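Local coordinates for protein 7,8-dihydro-6-hydroxymethylpterin pyrophosphokinase-dihydropteroate synthase (Plasmodium falciparum, PDB 6JWS) that probably makes 7,8-dihydropteroate for folate synthesis, first pyrophosphorylating 6-hydroxymethyl-7,8-dihydropterin with ATP and then joining the product to 4-aminobenzoate, at residues I209-M221 with L333-L345. The protein carries 1 engineered substitution. Residues are numbered along the deposited sequence; the frame is centred on the assembly and turned at random.
Sequences IDILFFNDFTIFM and LNDMIPEYKHNVL. With MG (magnesium ion), chain K; ATP (adenosine-5'-triphosphate), chain J.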
loop_
_atom_site.group_PDB
_atom_site.type_symbol
_atom_site.label_atom_id
_atom_site.label_comp_id
_atom_site.label_asym_id
_atom_site.label_seq_id
_atom_site.Cartn_x
_atom_site.Cartn_y
_atom_site.Cartn_z
ATOM N N ILE B 209 -36.660 20.793 -5.006
ATOM C CA ILE B 209 -36.118 21.723 -4.032
ATOM C C ILE B 209 -37.043 21.778 -2.818
ATOM O O ILE B 209 -38.174 22.238 -2.930
ATOM C CB ILE B 209 -35.931 23.119 -4.660
ATOM C CG1 ILE B 209 -35.117 23.068 -5.959
ATOM C CG2 ILE B 209 -35.348 24.085 -3.640
ATOM C CD1 ILE B 209 -35.032 24.391 -6.698
ATOM N N ASP B 210 -36.526 21.353 -1.657
ATOM C CA ASP B 210 -37.291 21.222 -0.428
ATOM C C ASP B 210 -36.810 22.272 0.550
ATOM O O ASP B 210 -35.663 22.685 0.462
ATOM C CB ASP B 210 -37.080 19.855 0.222
ATOM C CG ASP B 210 -37.663 18.736 -0.614
ATOM O OD1 ASP B 210 -38.718 18.971 -1.224
ATOM O OD2 ASP B 210 -37.054 17.645 -0.661
ATOM N N ILE B 211 -37.688 22.696 1.467
ATOM C CA ILE B 211 -37.239 23.570 2.533
ATOM C C ILE B 211 -37.061 22.704 3.767
ATOM O O ILE B 211 -38.009 22.061 4.187
ATOM C CB ILE B 211 -38.222 24.721 2.803
ATOM C CG1 ILE B 211 -38.602 25.467 1.520
ATOM C CG2 ILE B 211 -37.662 25.653 3.872
ATOM C CD1 ILE B 211 -39.576 26.605 1.757
ATOM N N LEU B 212 -35.846 22.663 4.313
ATOM C CA LEU B 212 -35.594 21.790 5.444
ATOM C C LEU B 212 -35.829 22.574 6.727
ATOM O O LEU B 212 -36.400 22.069 7.679
ATOM C CB LEU B 212 -34.164 21.243 5.367
ATOM C CG LEU B 212 -33.828 20.400 4.131
ATOM C CD1 LEU B 212 -32.324 20.126 4.053
ATOM C CD2 LEU B 212 -34.620 19.093 4.105
ATOM N N PHE B 213 -35.336 23.806 6.767
ATOM C CA PHE B 213 -35.496 24.614 7.955
ATOM C C PHE B 213 -35.784 26.039 7.518
ATOM O O PHE B 213 -35.411 26.446 6.422
ATOM C CB PHE B 213 -34.226 24.599 8.808
ATOM C CG PHE B 213 -33.879 23.278 9.444
ATOM C CD1 PHE B 213 -34.638 22.769 10.490
ATOM C CD2 PHE B 213 -32.770 22.552 9.013
ATOM C CE1 PHE B 213 -34.301 21.557 11.088
ATOM C CE2 PHE B 213 -32.434 21.346 9.613
ATOM C CZ PHE B 213 -33.201 20.847 10.649
ATOM N N PHE B 214 -36.448 26.781 8.400
ATOM C CA PHE B 214 -36.699 28.198 8.189
ATOM C C PHE B 214 -36.732 28.849 9.565
ATOM O O PHE B 214 -37.676 28.657 10.332
ATOM C CB PHE B 214 -37.998 28.399 7.402
ATOM C CG PHE B 214 -38.168 29.775 6.809
ATOM C CD1 PHE B 214 -38.290 30.893 7.620
ATOM C CD2 PHE B 214 -38.228 29.945 5.436
ATOM C CE1 PHE B 214 -38.439 32.155 7.066
ATOM C CE2 PHE B 214 -38.385 31.208 4.887
ATOM C CZ PHE B 214 -38.497 32.307 5.704
ATOM N N ASN B 215 -35.664 29.575 9.883
ATOM C CA ASN B 215 -35.476 30.054 11.236
ATOM C C ASN B 215 -35.693 28.875 12.179
ATOM O O ASN B 215 -35.406 27.730 11.809
ATOM C CB ASN B 215 -36.307 31.315 11.497
ATOM C CG ASN B 215 -35.874 32.468 10.610
ATOM O OD1 ASN B 215 -34.733 32.509 10.139
ATOM N ND2 ASN B 215 -36.782 33.401 10.355
ATOM N N ASP B 216 -36.223 29.171 13.375
ATOM C CA ASP B 216 -36.473 28.164 14.393
ATOM C C ASP B 216 -37.944 27.742 14.376
ATOM O O ASP B 216 -38.436 27.201 15.359
ATOM C CB ASP B 216 -36.088 28.701 15.772
ATOM C CG ASP B 216 -36.898 29.930 16.161
ATOM O OD1 ASP B 216 -37.687 30.418 15.318
ATOM O OD2 ASP B 216 -36.748 30.384 17.307
ATOM N N PHE B 217 -38.637 27.976 13.256
ATOM C CA PHE B 217 -40.076 27.747 13.186
ATOM C C PHE B 217 -40.395 26.252 13.209
ATOM O O PHE B 217 -39.653 25.432 12.662
ATOM C CB PHE B 217 -40.686 28.343 11.909
ATOM C CG PHE B 217 -40.562 29.838 11.735
ATOM C CD1 PHE B 217 -40.165 30.657 12.780
ATOM C CD2 PHE B 217 -40.877 30.428 10.520
ATOM C CE1 PHE B 217 -40.030 32.026 12.603
ATOM C CE2 PHE B 217 -40.747 31.800 10.344
ATOM C CZ PHE B 217 -40.327 32.595 11.387
ATOM N N THR B 218 -41.542 25.927 13.816
ATOM C CA THR B 218 -42.140 24.605 13.759
ATOM C C THR B 218 -43.548 24.753 13.187
ATOM O O THR B 218 -44.443 25.248 13.870
ATOM C CB THR B 218 -42.228 23.996 15.163
ATOM O OG1 THR B 218 -40.972 24.096 15.831
ATOM C CG2 THR B 218 -42.696 22.556 15.151
ATOM N N ILE B 219 -43.732 24.306 11.942
ATOM C CA ILE B 219 -44.957 24.535 11.192
ATOM C C ILE B 219 -45.422 23.217 10.575
ATOM O O ILE B 219 -44.600 22.448 10.079
ATOM C CB ILE B 219 -44.702 25.596 10.101
ATOM C CG1 ILE B 219 -44.560 26.991 10.710
ATOM C CG2 ILE B 219 -45.758 25.545 9.004
ATOM C CD1 ILE B 219 -43.658 27.905 9.925
ATOM N N PHE B 220 -46.745 22.974 10.618
ATOM C CA PHE B 220 -47.393 21.963 9.795
ATOM C C PHE B 220 -48.767 22.480 9.372
ATOM O O PHE B 220 -49.663 22.607 10.203
ATOM C CB PHE B 220 -47.463 20.599 10.501
ATOM C CG PHE B 220 -47.608 19.419 9.566
ATOM C CD1 PHE B 220 -48.843 19.067 9.039
ATOM C CD2 PHE B 220 -46.499 18.668 9.185
ATOM C CE1 PHE B 220 -48.964 17.995 8.159
ATOM C CE2 PHE B 220 -46.618 17.600 8.308
ATOM C CZ PHE B 220 -47.853 17.260 7.796
ATOM N N MET B 221 -48.916 22.782 8.077
ATOM C CA MET B 221 -50.145 23.351 7.547
ATOM C C MET B 221 -50.784 22.324 6.620
ATOM O O MET B 221 -50.230 22.033 5.562
ATOM C CB MET B 221 -49.860 24.642 6.773
ATOM C CG MET B 221 -49.605 25.845 7.670
ATOM S SD MET B 221 -49.216 27.389 6.769
ATOM C CE MET B 221 -50.586 27.495 5.616
ATOM N N LEU B 333 -26.573 17.868 5.822
ATOM C CA LEU B 333 -26.634 18.829 6.919
ATOM C C LEU B 333 -25.404 18.689 7.814
ATOM O O LEU B 333 -24.964 19.675 8.411
ATOM C CB LEU B 333 -27.902 18.599 7.753
ATOM C CG LEU B 333 -29.253 18.803 7.046
ATOM C CD1 LEU B 333 -30.422 18.453 7.971
ATOM C CD2 LEU B 333 -29.413 20.229 6.547
ATOM N N ASN B 334 -24.864 17.461 7.923
ATOM C CA ASN B 334 -23.740 17.217 8.815
ATOM C C ASN B 334 -22.497 17.963 8.321
ATOM O O ASN B 334 -21.599 18.230 9.107
ATOM C CB ASN B 334 -23.482 15.717 9.017
ATOM C CG ASN B 334 -22.272 15.407 9.880
ATOM O OD1 ASN B 334 -22.203 15.796 11.048
ATOM N ND2 ASN B 334 -21.303 14.704 9.316
ATOM N N ASP B 335 -22.429 18.255 7.011
ATOM C CA ASP B 335 -21.298 18.971 6.433
ATOM C C ASP B 335 -21.363 20.448 6.807
ATOM O O ASP B 335 -20.321 21.063 7.024
ATOM C CB ASP B 335 -21.302 18.934 4.900
ATOM C CG ASP B 335 -20.976 17.592 4.275
ATOM O OD1 ASP B 335 -20.332 16.759 4.941
ATOM O OD2 ASP B 335 -21.378 17.386 3.133
ATOM N N MET B 336 -22.593 20.997 6.855
ATOM C CA MET B 336 -22.842 22.433 6.974
ATOM C C MET B 336 -22.998 22.831 8.437
ATOM O O MET B 336 -22.332 23.756 8.878
ATOM C CB MET B 336 -24.099 22.903 6.224
ATOM C CG MET B 336 -24.206 22.401 4.793
ATOM S SD MET B 336 -25.478 23.336 3.894
ATOM C CE MET B 336 -26.913 23.034 4.930
ATOM N N ILE B 337 -23.876 22.135 9.179
ATOM C CA ILE B 337 -24.341 22.639 10.465
ATOM C C ILE B 337 -24.387 21.504 11.478
ATOM O O ILE B 337 -25.424 21.238 12.086
ATOM C CB ILE B 337 -25.711 23.341 10.321
ATOM C CG1 ILE B 337 -26.798 22.376 9.832
ATOM C CG2 ILE B 337 -25.592 24.579 9.437
ATOM C CD1 ILE B 337 -28.149 23.030 9.564
ATOM N N PRO B 338 -23.240 20.839 11.732
ATOM C CA PRO B 338 -23.207 19.665 12.608
ATOM C C PRO B 338 -23.700 19.948 14.029
ATOM O O PRO B 338 -24.262 19.061 14.681
ATOM C CB PRO B 338 -21.718 19.268 12.642
ATOM C CG PRO B 338 -20.965 20.518 12.187
ATOM C CD PRO B 338 -21.906 21.220 11.232
ATOM N N GLU B 339 -23.528 21.191 14.494
ATOM C CA GLU B 339 -23.833 21.504 15.883
ATOM C C GLU B 339 -25.257 22.025 16.051
ATOM O O GLU B 339 -25.678 22.268 17.177
ATOM C CB GLU B 339 -22.782 22.432 16.496
ATOM C CG GLU B 339 -21.417 21.777 16.621
ATOM C CD GLU B 339 -21.400 20.412 17.305
ATOM O OE1 GLU B 339 -22.055 20.267 18.375
ATOM O OE2 GLU B 339 -20.734 19.486 16.771
ATOM N N TYR B 340 -25.999 22.183 14.948
ATOM C CA TYR B 340 -27.352 22.724 15.004
ATOM C C TYR B 340 -28.281 21.764 15.749
ATOM O O TYR B 340 -28.252 20.547 15.523
ATOM C CB TYR B 340 -27.902 22.966 13.596
ATOM C CG TYR B 340 -29.254 23.638 13.550
ATOM C CD1 TYR B 340 -29.430 24.917 14.066
ATOM C CD2 TYR B 340 -30.360 23.012 12.984
ATOM C CE1 TYR B 340 -30.662 25.548 14.026
ATOM C CE2 TYR B 340 -31.600 23.634 12.932
ATOM C CZ TYR B 340 -31.750 24.903 13.466
ATOM O OH TYR B 340 -32.945 25.557 13.425
ATOM N N LYS B 341 -29.100 22.332 16.645
ATOM C CA LYS B 341 -30.220 21.622 17.247
ATOM C C LYS B 341 -31.495 22.459 17.163
ATOM O O LYS B 341 -31.570 23.554 17.711
ATOM C CB LYS B 341 -29.948 21.214 18.700
ATOM C CG LYS B 341 -30.994 20.256 19.260
ATOM C CD LYS B 341 -30.837 19.898 20.729
ATOM C CE LYS B 341 -31.953 18.997 21.230
ATOM N NZ LYS B 341 -33.298 19.584 20.987
ATOM N N HIS B 342 -32.494 21.903 16.478
ATOM C CA HIS B 342 -33.846 22.428 16.405
ATOM C C HIS B 342 -34.664 21.853 17.567
ATOM O O HIS B 342 -34.286 20.823 18.131
ATOM C CB HIS B 342 -34.408 22.050 15.029
ATOM C CG HIS B 342 -35.649 22.769 14.619
ATOM N ND1 HIS B 342 -36.891 22.473 15.151
ATOM C CD2 HIS B 342 -35.861 23.723 13.685
ATOM C CE1 HIS B 342 -37.805 23.234 14.580
ATOM N NE2 HIS B 342 -37.202 24.010 13.675
ATOM N N ASN B 343 -35.784 22.519 17.911
ATOM C CA ASN B 343 -36.645 22.160 19.034
ATOM C C ASN B 343 -37.238 20.766 18.830
ATOM O O ASN B 343 -37.440 20.006 19.771
ATOM C CB ASN B 343 -37.840 23.109 19.165
ATOM C CG ASN B 343 -37.512 24.559 18.878
ATOM O OD1 ASN B 343 -36.884 25.231 19.697
ATOM N ND2 ASN B 343 -37.941 25.049 17.725
ATOM N N VAL B 344 -37.533 20.450 17.574
ATOM C CA VAL B 344 -38.154 19.204 17.169
ATOM C C VAL B 344 -37.155 18.047 17.223
ATOM O O VAL B 344 -37.552 16.886 17.251
ATOM C CB VAL B 344 -38.734 19.405 15.757
ATOM C CG1 VAL B 344 -38.622 18.175 14.874
ATOM C CG2 VAL B 344 -40.144 19.977 15.784
ATOM N N LEU B 345 -35.856 18.350 17.213
ATOM C CA LEU B 345 -34.864 17.292 17.085
ATOM C C LEU B 345 -34.412 16.838 18.467
ATOM O O LEU B 345 -34.323 17.650 19.390
ATOM C CB LEU B 345 -33.689 17.774 16.226
ATOM C CG LEU B 345 -34.036 18.094 14.770
ATOM C CD1 LEU B 345 -32.779 18.329 13.956
ATOM C CD2 LEU B 345 -34.859 16.980 14.141
HETATM MG MG MG K . -39.743 17.309 -2.447
HETATM P PG ATP J . -41.631 16.400 -0.128
HETATM O O1G ATP J . -40.560 15.333 0.015
HETATM O O2G ATP J . -42.524 16.505 1.098
HETATM O O3G ATP J . -41.045 17.737 -0.532
HETATM P PB ATP J . -42.506 14.836 -2.540
HETATM O O1B ATP J . -43.888 14.474 -2.960
HETATM O O2B ATP J . -41.525 13.751 -2.220
HETATM O O3B ATP J . -42.604 15.889 -1.331
HETATM P PA ATP J . -42.152 17.246 -4.168
HETATM O O1A ATP J . -41.100 18.145 -3.596
HETATM O O2A ATP J . -42.353 17.246 -5.649
HETATM O O3A ATP J . -41.859 15.747 -3.683
HETATM O "O5'" ATP J . -43.557 17.530 -3.445
HETATM C "C5'" ATP J . -43.593 18.514 -2.378
HETATM C "C4'" ATP J . -44.933 18.459 -1.692
HETATM O "O4'" ATP J . -44.754 18.439 -0.251
HETATM C "C3'" ATP J . -45.853 19.651 -1.979
HETATM O "O3'" ATP J . -47.199 19.191 -2.020
HETATM C "C2'" ATP J . -45.525 20.598 -0.821
HETATM O "O2'" ATP J . -46.567 21.463 -0.433
HETATM C "C1'" ATP J . -45.277 19.621 0.320
HETATM N N9 ATP J . -44.343 20.136 1.323
HETATM C C8 ATP J . -44.560 20.176 2.676
HETATM N N7 ATP J . -43.547 20.690 3.335
HETATM C C5 ATP J . -42.603 20.973 2.356
HETATM C C6 ATP J . -41.305 21.515 2.425
HETATM N N6 ATP J . -40.733 21.885 3.564
HETATM N N1 ATP J . -40.628 21.674 1.258
HETATM C C2 ATP J . -41.221 21.302 0.114
HETATM N N3 ATP J . -42.434 20.779 -0.065
HETATM C C4 ATP J . -43.083 20.640 1.109
HETATM O O HOH W 1 -38.498 15.621 -1.536
#
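Strand 208-214 and the loop after it run beside helix 327-336 and the chain that follows, closest at Asp216 and His342, whose CA atoms lie 6.6 Å apart. Phe213 contributes more buried surface than any other residue. Tyr340 sets CE2 over the centre of one Phe213 face in a T-shaped stack, planes at 75°, while Leu333 CD1 and Leu345 CD1 meet the Phe213 rim near its plane. His342 lies nearly parallel to Phe213 but slid aside, with CD2 3.6 Å from Phe213 CD1. One residue earlier on the strand, Leu212 CD1 touches Leu333 CD2 at 3.8 Å.

Both ring nitrogens of His342 are engaged. NE2 donates to Phe217 O (3.0 Å), which lies in the ring plane although the donor stands above the carbonyl plane; ND1 accepts an almost straight bond from Val344 N (3.2 Å, 175°). These two bonds fix the ring's rotation, and CG, anti to the backbone N (chi1 -166°), carries the ring toward the turn 214-217. Asn343 ND2 adds a weak bond to Asp216 O, and Thr218 CG2 packs on Val344 CG2 at 3.7 Å.

On the same strand, Ile211 N and O pair with adenine N1 and N6, and Asp210 OD1 binds magnesium (2.3 Å), which Asp208 also ligates. The aromatic cluster joins the strand's far end, with its classic bulge (Leu212 and Phe213 facing Val19), to segment 333-345; strand 208-214, outermost of the antiparallel HPPK sheet within this chain, supplies part of the ATP-magnesium site.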